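Local coordinates for protein ATP phosphoribosyltransferase regulatory subunit (Bacillus halodurans, PDB 3OD1) that is probably required, together with HisG, for the first step of histidine biosynthesis and may let histidine feed back on ATP phosphoribosyltransferase activity, at residues S110-A115 and F126-V131; I46-L51 and A90-S95; E132-G137 and G298-L303. All coordinates share one frame; numbering follows the deposited sequence. Where two conformers were deposited one is given.

Contact 1 (S110-A115 and F126-V131)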
loop_
_atom_site.group_PDB
_atom_site.type_symbol
_atom_site.label_atom_id
_atom_site.label_comp_id
_atom_site.label_asym_id
_atom_site.label_seq_id
_atom_site.Cartn_x
_atom_site.Cartn_y
_atom_site.Cartn_z
ATOM N N SER B 110 6.210 0.849 -0.867
ATOM C CA SER B 110 5.788 -0.022 0.218
ATOM C C SER B 110 6.035 0.584 1.580
ATOM O O SER B 110 7.002 1.327 1.784
ATOM C CB SER B 110 6.557 -1.350 0.156
ATOM O OG SER B 110 6.425 -1.974 -1.106
ATOM N N ASN B 111 5.185 0.219 2.532
ATOM C CA ASN B 111 5.473 0.517 3.930
ATOM C C ASN B 111 6.524 -0.438 4.468
ATOM O O ASN B 111 6.440 -1.656 4.274
ATOM C CB ASN B 111 4.213 0.402 4.775
ATOM C CG ASN B 111 3.198 1.479 4.458
ATOM O OD1 ASN B 111 3.510 2.481 3.824
ATOM N ND2 ASN B 111 1.974 1.275 4.908
ATOM N N VAL B 112 7.512 0.121 5.152
ATOM C CA VAL B 112 8.484 -0.678 5.887
ATOM C C VAL B 112 8.411 -0.297 7.360
ATOM O O VAL B 112 7.752 0.688 7.728
ATOM C CB VAL B 112 9.922 -0.484 5.329
ATOM C CG1 VAL B 112 9.988 -1.002 3.895
ATOM C CG2 VAL B 112 10.301 0.977 5.362
ATOM N N TYR B 113 9.079 -1.077 8.202
ATOM C CA TYR B 113 8.791 -1.046 9.627
ATOM C C TYR B 113 10.066 -1.022 10.460
ATOM O O TYR B 113 11.093 -1.570 10.071
ATOM C CB TYR B 113 7.914 -2.248 10.026
ATOM C CG TYR B 113 6.619 -2.368 9.232
ATOM C CD1 TYR B 113 5.433 -1.809 9.699
ATOM C CD2 TYR B 113 6.596 -3.017 8.010
ATOM C CE1 TYR B 113 4.249 -1.914 8.972
ATOM C CE2 TYR B 113 5.428 -3.137 7.274
ATOM C CZ TYR B 113 4.256 -2.583 7.760
ATOM O OH TYR B 113 3.107 -2.682 7.012
ATOM N N ARG B 114 9.977 -0.367 11.608
ATOM C CA ARG B 114 11.078 -0.271 12.555
ATOM C C ARG B 114 10.572 -0.702 13.923
ATOM O O ARG B 114 9.373 -0.598 14.215
ATOM C CB ARG B 114 11.573 1.168 12.635
ATOM C CG ARG B 114 12.135 1.699 11.349
ATOM C CD ARG B 114 13.467 1.057 11.066
ATOM N NE ARG B 114 14.046 1.555 9.824
ATOM C CZ ARG B 114 13.894 0.953 8.655
ATOM N NH1 ARG B 114 13.174 -0.159 8.585
ATOM N NH2 ARG B 114 14.444 1.463 7.565
ATOM N N ALA B 115 11.480 -1.186 14.767
ATOM C CA ALA B 115 11.102 -1.566 16.122
ATOM C C ALA B 115 10.535 -0.336 16.832
ATOM O O ALA B 115 11.005 0.780 16.616
ATOM C CB ALA B 115 12.309 -2.126 16.878
ATOM N N PHE B 126 6.545 3.451 7.868
ATOM C CA PHE B 126 6.609 4.578 6.931
ATOM C C PHE B 126 6.780 4.086 5.504
ATOM O O PHE B 126 7.301 3.007 5.274
ATOM C CB PHE B 126 7.738 5.561 7.309
ATOM C CG PHE B 126 9.102 4.943 7.315
ATOM C CD1 PHE B 126 9.788 4.735 6.130
ATOM C CD2 PHE B 126 9.701 4.565 8.503
ATOM C CE1 PHE B 126 11.062 4.159 6.133
ATOM C CE2 PHE B 126 10.963 3.992 8.517
ATOM C CZ PHE B 126 11.646 3.788 7.331
ATOM N N GLU B 127 6.322 4.883 4.553
ATOM C CA GLU B 127 6.303 4.467 3.151
ATOM C C GLU B 127 7.634 4.770 2.454
ATOM O O GLU B 127 8.213 5.842 2.615
ATOM C CB GLU B 127 5.138 5.149 2.409
ATOM C CG GLU B 127 4.864 4.584 1.038
ATOM C CD GLU B 127 3.541 5.057 0.457
ATOM O OE1 GLU B 127 3.014 6.092 0.926
ATOM O OE2 GLU B 127 3.037 4.392 -0.478
ATOM N N GLN B 128 8.129 3.796 1.703
ATOM C CA GLN B 128 9.377 3.969 0.985
ATOM C C GLN B 128 9.181 3.543 -0.454
ATOM O O GLN B 128 8.454 2.581 -0.743
ATOM C CB GLN B 128 10.473 3.144 1.642
ATOM C CG GLN B 128 11.846 3.355 1.049
ATOM C CD GLN B 128 12.903 2.607 1.839
ATOM O OE1 GLN B 128 13.071 2.835 3.040
ATOM N NE2 GLN B 128 13.600 1.685 1.174
ATOM N N LEU B 129 9.832 4.260 -1.356
ATOM C CA LEU B 129 9.720 3.965 -2.773
ATOM C C LEU B 129 11.131 3.921 -3.380
ATOM O O LEU B 129 12.011 4.688 -2.992
ATOM C CB LEU B 129 8.814 5.028 -3.416
ATOM C CG LEU B 129 8.619 5.251 -4.906
ATOM C CD1 LEU B 129 7.395 6.153 -5.095
ATOM C CD2 LEU B 129 9.854 5.912 -5.511
ATOM N N GLY B 130 11.369 2.996 -4.299
ATOM C CA GLY B 130 12.697 2.877 -4.868
ATOM C C GLY B 130 12.793 1.794 -5.919
ATOM O O GLY B 130 11.769 1.258 -6.364
ATOM N N VAL B 131 14.031 1.477 -6.299
ATOM C CA VAL B 131 14.333 0.510 -7.356
ATOM C C VAL B 131 15.548 -0.317 -6.980
ATOM O O VAL B 131 16.394 0.121 -6.180
ATOM C CB VAL B 131 14.678 1.215 -8.694
ATOM C CG1 VAL B 131 13.567 2.172 -9.115
ATOM C CG2 VAL B 131 16.011 1.977 -8.582
HETATM O O HOH W 1 14.133 0.688 5.000
#

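Contact 2 (I46-L51 and A90-S95)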
loop_
_atom_site.group_PDB
_atom_site.type_symbol
_atom_site.label_atom_id
_atom_site.label_comp_id
_atom_site.label_asym_id
_atom_site.label_seq_id
_atom_site.Cartn_x
_atom_site.Cartn_y
_atom_site.Cartn_z
ATOM N N ILE B 46 6.908 -4.542 -8.105
ATOM C CA ILE B 46 6.480 -5.793 -7.495
ATOM C C ILE B 46 5.945 -5.515 -6.098
ATOM O O ILE B 46 5.999 -4.365 -5.626
ATOM C CB ILE B 46 7.618 -6.853 -7.440
ATOM C CG1 ILE B 46 8.926 -6.238 -6.928
ATOM C CG2 ILE B 46 7.812 -7.485 -8.812
ATOM C CD1 ILE B 46 8.942 -5.990 -5.408
ATOM N N GLU B 47 5.396 -6.547 -5.458
ATOM C CA GLU B 47 5.141 -6.484 -4.022
ATOM C C GLU B 47 5.615 -7.755 -3.333
ATOM O O GLU B 47 5.687 -8.822 -3.946
ATOM C CB GLU B 47 3.665 -6.200 -3.713
ATOM C CG GLU B 47 3.222 -4.835 -4.238
ATOM C CD GLU B 47 1.733 -4.526 -4.018
ATOM O OE1 GLU B 47 0.918 -5.470 -3.916
ATOM O OE2 GLU B 47 1.387 -3.321 -3.964
ATOM N N THR B 48 5.977 -7.623 -2.065
ATOM C CA THR B 48 6.390 -8.765 -1.251
ATOM C C THR B 48 5.546 -8.714 0.018
ATOM O O THR B 48 4.823 -7.731 0.236
ATOM C CB THR B 48 7.881 -8.671 -0.881
ATOM O OG1 THR B 48 8.107 -7.436 -0.192
ATOM C CG2 THR B 48 8.760 -8.727 -2.128
ATOM N N PRO B 49 5.620 -9.760 0.859
ATOM C CA PRO B 49 4.709 -9.824 2.013
ATOM C C PRO B 49 5.091 -8.863 3.119
ATOM O O PRO B 49 6.230 -8.393 3.198
ATOM C CB PRO B 49 4.886 -11.260 2.534
ATOM C CG PRO B 49 5.513 -12.014 1.378
ATOM C CD PRO B 49 6.400 -11.003 0.711
ATOM N N THR B 50 4.134 -8.619 4.001
ATOM C CA THR B 50 4.369 -7.779 5.151
ATOM C C THR B 50 5.305 -8.478 6.145
ATOM O O THR B 50 6.066 -7.830 6.849
ATOM C CB THR B 50 3.035 -7.429 5.821
ATOM O OG1 THR B 50 2.243 -6.671 4.899
ATOM C CG2 THR B 50 3.269 -6.611 7.087
ATOM N N LEU B 51 5.251 -9.806 6.180
ATOM C CA LEU B 51 6.045 -10.579 7.132
ATOM C C LEU B 51 7.111 -11.410 6.430
ATOM O O LEU B 51 6.819 -12.107 5.455
ATOM C CB LEU B 51 5.134 -11.524 7.918
ATOM C CG LEU B 51 4.164 -10.848 8.893
ATOM C CD1 LEU B 51 3.030 -11.794 9.270
ATOM C CD2 LEU B 51 4.908 -10.387 10.127
ATOM N N ALA B 90 15.696 -9.386 -3.096
ATOM C CA ALA B 90 16.757 -10.365 -3.331
ATOM C C ALA B 90 16.201 -11.788 -3.220
ATOM O O ALA B 90 16.511 -12.653 -4.050
ATOM C CB ALA B 90 17.914 -10.155 -2.361
ATOM N N ARG B 91 15.377 -12.026 -2.202
ATOM C CA ARG B 91 14.723 -13.327 -2.047
ATOM C C ARG B 91 13.881 -13.659 -3.274
ATOM O O ARG B 91 13.919 -14.773 -3.793
ATOM C CB ARG B 91 13.844 -13.385 -0.784
ATOM C CG ARG B 91 13.128 -14.756 -0.602
ATOM C CD ARG B 91 12.197 -14.805 0.625
ATOM N NE ARG B 91 11.267 -13.672 0.668
ATOM C CZ ARG B 91 10.364 -13.390 -0.268
ATOM N NH1 ARG B 91 10.241 -14.164 -1.339
ATOM N NH2 ARG B 91 9.585 -12.319 -0.137
ATOM N N LEU B 92 13.116 -12.677 -3.730
ATOM C CA LEU B 92 12.209 -12.863 -4.853
ATOM C C LEU B 92 13.013 -13.245 -6.082
ATOM O O LEU B 92 12.687 -14.208 -6.783
ATOM C CB LEU B 92 11.451 -11.557 -5.093
ATOM C CG LEU B 92 10.055 -11.556 -5.703
ATOM C CD1 LEU B 92 9.590 -10.128 -5.868
ATOM C CD2 LEU B 92 10.079 -12.256 -7.038
ATOM N N VAL B 93 14.079 -12.487 -6.324
ATOM C CA VAL B 93 14.958 -12.683 -7.470
ATOM C C VAL B 93 15.595 -14.070 -7.515
ATOM O O VAL B 93 15.700 -14.657 -8.591
ATOM C CB VAL B 93 16.071 -11.609 -7.514
ATOM C CG1 VAL B 93 17.117 -11.945 -8.581
ATOM C CG2 VAL B 93 15.458 -10.238 -7.772
ATOM N N ALA B 94 16.021 -14.584 -6.362
ATOM C CA ALA B 94 16.697 -15.878 -6.314
ATOM C C ALA B 94 15.725 -17.056 -6.307
ATOM O O ALA B 94 16.153 -18.198 -6.373
ATOM C CB ALA B 94 17.619 -15.965 -5.109
ATOM N N SER B 95 14.426 -16.786 -6.230
ATOM C CA SER B 95 13.444 -17.871 -6.179
ATOM C C SER B 95 12.378 -17.753 -7.265
ATOM O O SER B 95 12.511 -18.366 -8.321
ATOM C CB SER B 95 12.797 -17.938 -4.799
ATOM O OG SER B 95 12.182 -16.711 -4.474
#

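Contact 3 (E132-G137 and G298-L303)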
loop_
_atom_site.group_PDB
_atom_site.type_symbol
_atom_site.label_atom_id
_atom_site.label_comp_id
_atom_site.label_asym_id
_atom_site.label_seq_id
_atom_site.Cartn_x
_atom_site.Cartn_y
_atom_site.Cartn_z
ATOM N N GLU B 132 15.633 -1.512 -7.566
ATOM C CA GLU B 132 16.835 -2.341 -7.500
ATOM C C GLU B 132 17.200 -2.684 -8.938
ATOM O O GLU B 132 16.329 -3.052 -9.735
ATOM C CB GLU B 132 16.566 -3.644 -6.732
ATOM C CG GLU B 132 15.856 -3.451 -5.402
ATOM C CD GLU B 132 16.688 -2.670 -4.399
ATOM O OE1 GLU B 132 17.909 -2.500 -4.618
ATOM O OE2 GLU B 132 16.113 -2.224 -3.385
ATOM N N LEU B 133 18.473 -2.543 -9.272
ATOM C CA LEU B 133 18.979 -2.930 -10.576
ATOM C C LEU B 133 20.030 -4.002 -10.317
ATOM O O LEU B 133 21.101 -3.728 -9.782
ATOM C CB LEU B 133 19.564 -1.727 -11.316
ATOM C CG LEU B 133 20.570 -1.982 -12.451
ATOM C CD1 LEU B 133 20.028 -2.953 -13.484
ATOM C CD2 LEU B 133 20.958 -0.667 -13.116
ATOM N N ILE B 134 19.697 -5.240 -10.654
ATOM C CA ILE B 134 20.462 -6.379 -10.165
ATOM C C ILE B 134 21.141 -7.122 -11.299
ATOM O O ILE B 134 20.513 -7.452 -12.295
ATOM C CB ILE B 134 19.567 -7.368 -9.408
ATOM C CG1 ILE B 134 18.901 -6.676 -8.215
ATOM C CG2 ILE B 134 20.389 -8.572 -8.932
ATOM C CD1 ILE B 134 17.638 -7.378 -7.763
ATOM N N GLY B 135 22.436 -7.367 -11.146
ATOM C CA GLY B 135 23.174 -8.141 -12.131
ATOM C C GLY B 135 23.883 -7.326 -13.197
ATOM O O GLY B 135 24.304 -7.875 -14.207
ATOM N N ASP B 136 24.015 -6.024 -12.985
ATOM C CA ASP B 136 24.724 -5.162 -13.938
ATOM C C ASP B 136 25.768 -4.365 -13.173
ATOM O O ASP B 136 25.444 -3.474 -12.382
ATOM C CB ASP B 136 23.744 -4.254 -14.690
ATOM C CG ASP B 136 24.425 -3.349 -15.719
ATOM O OD1 ASP B 136 25.662 -3.180 -15.686
ATOM O OD2 ASP B 136 23.705 -2.800 -16.577
ATOM N N GLY B 137 27.031 -4.719 -13.389
ATOM C CA GLY B 137 28.122 -4.122 -12.639
ATOM C C GLY B 137 28.798 -2.929 -13.285
ATOM O O GLY B 137 29.831 -2.471 -12.789
ATOM N N GLY B 298 23.071 2.790 -3.332
ATOM C CA GLY B 298 24.428 2.399 -3.644
ATOM C C GLY B 298 24.560 0.908 -3.872
ATOM O O GLY B 298 23.581 0.157 -3.776
ATOM N N ARG B 299 25.787 0.487 -4.159
ATOM C CA ARG B 299 26.109 -0.913 -4.449
ATOM C C ARG B 299 26.103 -1.805 -3.230
ATOM O O ARG B 299 26.683 -1.472 -2.207
ATOM C CB ARG B 299 27.486 -1.020 -5.089
ATOM C CG ARG B 299 27.557 -0.465 -6.463
ATOM C CD ARG B 299 27.792 -1.566 -7.455
ATOM N NE ARG B 299 27.359 -1.127 -8.772
ATOM C CZ ARG B 299 26.607 -1.848 -9.587
ATOM N NH1 ARG B 299 26.208 -3.061 -9.220
ATOM N NH2 ARG B 299 26.266 -1.357 -10.774
ATOM N N TYR B 300 25.472 -2.965 -3.366
ATOM C CA TYR B 300 25.470 -3.963 -2.304
ATOM C C TYR B 300 25.752 -5.350 -2.917
ATOM O O TYR B 300 24.879 -6.211 -2.964
ATOM C CB TYR B 300 24.133 -3.910 -1.540
ATOM C CG TYR B 300 22.889 -4.026 -2.418
ATOM C CD1 TYR B 300 22.250 -5.245 -2.567
ATOM C CD2 TYR B 300 22.361 -2.920 -3.092
ATOM C CE1 TYR B 300 21.127 -5.389 -3.359
ATOM C CE2 TYR B 300 21.218 -3.054 -3.901
ATOM C CZ TYR B 300 20.613 -4.307 -4.020
ATOM O OH TYR B 300 19.488 -4.509 -4.799
ATOM N N ASP B 301 26.988 -5.547 -3.380
ATOM C CA ASP B 301 27.327 -6.651 -4.284
ATOM C C ASP B 301 27.403 -8.045 -3.654
ATOM O O ASP B 301 27.616 -9.020 -4.368
ATOM C CB ASP B 301 28.656 -6.379 -5.011
ATOM C CG ASP B 301 28.530 -5.333 -6.114
ATOM O OD1 ASP B 301 27.397 -4.894 -6.430
ATOM O OD2 ASP B 301 29.580 -4.948 -6.671
ATOM N N GLU B 302 27.232 -8.146 -2.340
ATOM C CA GLU B 302 27.324 -9.450 -1.672
ATOM C C GLU B 302 25.976 -9.984 -1.158
ATOM O O GLU B 302 25.890 -11.105 -0.656
ATOM C CB GLU B 302 28.349 -9.398 -0.534
ATOM C CG GLU B 302 29.762 -9.074 -1.014
ATOM C CD GLU B 302 30.221 -10.021 -2.119
ATOM O OE1 GLU B 302 29.848 -11.218 -2.085
ATOM O OE2 GLU B 302 30.948 -9.567 -3.028
ATOM N N LEU B 303 24.915 -9.207 -1.294
ATOM C CA LEU B 303 23.622 -9.669 -0.780
ATOM C C LEU B 303 23.056 -10.857 -1.557
ATOM O O LEU B 303 22.657 -11.854 -0.958
ATOM C CB LEU B 303 22.597 -8.539 -0.742
ATOM C CG LEU B 303 21.222 -8.890 -0.162
ATOM C CD1 LEU B 303 21.323 -9.274 1.317
ATOM C CD2 LEU B 303 20.271 -7.721 -0.335
HETATM O O HOH W 2 23.582 -4.262 -10.571
#

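Contact 1 (S110-A115 and F126-V131)
Asn111 and Glu127 face each other as a non-hydrogen-bonded antiparallel pair, with their CA atoms 4.1 Å apart. Ser110 with Gln128 and Val112 with Phe126 are the hydrogen-bonded pairs on either side. Each is closed by two backbone bonds; the one from Gln128 N to Ser110 O is 2.7 Å. The strands are strongly twisted, and their directions differ by 122°.

Ser110, Val112, Phe126 and Gln128 point to one face of the sheet. Phe126 CG sits between the backbone N and the carbonyl carbon (chi1 60°), and Val112 CG2 presses on CE1 of the ring at 3.4 Å. Arg114 meets the rim of the same ring at CZ and CE2. Its guanidinium stands nearly perpendicular to the ring, at 82°, and Phe126 CZ lies over the guanidinium face, 3.6 Å from NH2. Arg114 NH1 donates to Tyr113 O at 2.9 Å and also to Pro83 O. A water links Arg114 NH2 (2.7 Å) to Gln128 OE1 (3.1 Å), while Gln128 NE2 bonds Tyr108 OH. Replacing Arg114 by alanine would probably leave the Phe126 rim without this cover and Gln128 OE1 without its water bridge. On the opposite face Asn111 OD1 rests on Glu127 CB at 3.4 Å, while Gln109 and Lys27 hold the Glu127 carboxylate.

The two strands form a beta hairpin, consistent with motif 2 of class II aminoacyl-tRNA synthetases, which in the catalytic enzymes helps form the ATP site.

Contact 2 (I46-L51 and A90-S95)
Leu92, on helix 86-94, makes the apolar part of this contact with Ile46 and Thr48, in the loop between strands 44-45 and 51-53. A single methyl, Leu92 CD1, does the touching. It meets Ile46 CG1 at 4.1 Å, the two side chains reaching toward each other tip to tip. It also lies 4.1 Å from Thr48 CG2, and here the side chains cross obliquely. Leu20 of the second subunit packs on Leu92 as well, and Thr19 of that subunit packs on Ile46.

The other part is van der Waals contact with a charged group. Arg91 NH2 approaches Pro49 CD to 3.5 Å, tip to tip. Thr48 and Arg91 run past each other in opposite directions, and Thr48 CB comes near the guanidinium edge, 4.1 Å from NH2. The Arg91 chain leaves the helix extended, with CG anti to the backbone N, and then bends at chi3 (51°), where NE turns aside.

The polar partners of this arginine lie elsewhere. NH2 forms a salt bridge with Glu52 of the same chain, and NH1 forms one with Asp18 of the second subunit.

The charge of Arg91 is probably balanced largely by these two acidic residues, one from each subunit. Within 46-51 its guanidinium touches carbon atoms of Thr48 and Pro49. The chemistry suggests a buried joint at the dimer interface, where van der Waals packing joins loop to helix and Arg91 finds its charged partners outside both segments.

Contact 3 (E132-G137 and G298-L303)
Tyr300 OH donates a 2.6 Å hydrogen bond to Glu132 OE1, and Arg299 grips the backbone carbonyl of Asp136. The tyrosine and glutamate side chains cross at about a right angle, and the ring and carboxylate planes are 85° apart. The hydroxyl meets OE1 from above the carboxylate plane. A bend in the glutamate at chi2 (-65°) carries its CD to within 3.4 Å of Tyr300 OH. Ile134 CG1 lies beside the same hydroxyl at 4.1 Å.

Arg299 NH2 bonds Asp136 O at 2.8 Å, with the donor in the carbonyl plane. Arg299 NH1 adds a weak bond to the same oxygen at 3.3 Å. Gly137 O lies over one face of the guanidinium. A water bridges this end: it accepts from Asp136 N at 3.0 Å and from Arg299 NH1 at 3.2 Å, and it also bonds Leu133 O.

Residues 298-301 belong to the Gly-Gly-Arg-Tyr-Asp signature of histidyl-tRNA synthetases and their relatives. Here this run leaves strand 295-298 and enters a type I turn from Tyr300 to Leu303. Strands 295-298 and 125-134 belong to one mixed sheet of the class II synthetase-like core, with strand 313-319 between them.

Further out, Asp301 OD1 pairs with Arg299 NH1 at 3.5 Å and accepts from Ala313 N. Arg299 NE forms a salt bridge with Asp142 on helix 139-155, so acidic groups flank the guanidinium at two points. Glu132 OE2 is held by Thr86 OG1. The Asp136 carboxylate is held by Thr138 and by Gln368 of the second subunit.

How the contacts relate
Contacts 2 and 3 are buried, while contact 1 is partly buried and lies nearest the centre of the chain. Contacts 1 and 3 share strand 125-134: the first pairs it with its hairpin neighbour, the second fixes its far end to a loop. Contact 2 joins a loop to a helix and touches both others, through Thr50 CG2 on Tyr113 OH (3.9 Å) and Val93 CG2 on Ile134 CD1 (3.6 Å). The chemistry shifts accordingly. Backbone bonds dominate contact 1, carbon packing contact 2, and side-chain hydrogen bonds contact 3. Each has an arginine, which lies at the edge of a ring, against a proline, or round a carbonyl. All three have residues near the second subunit.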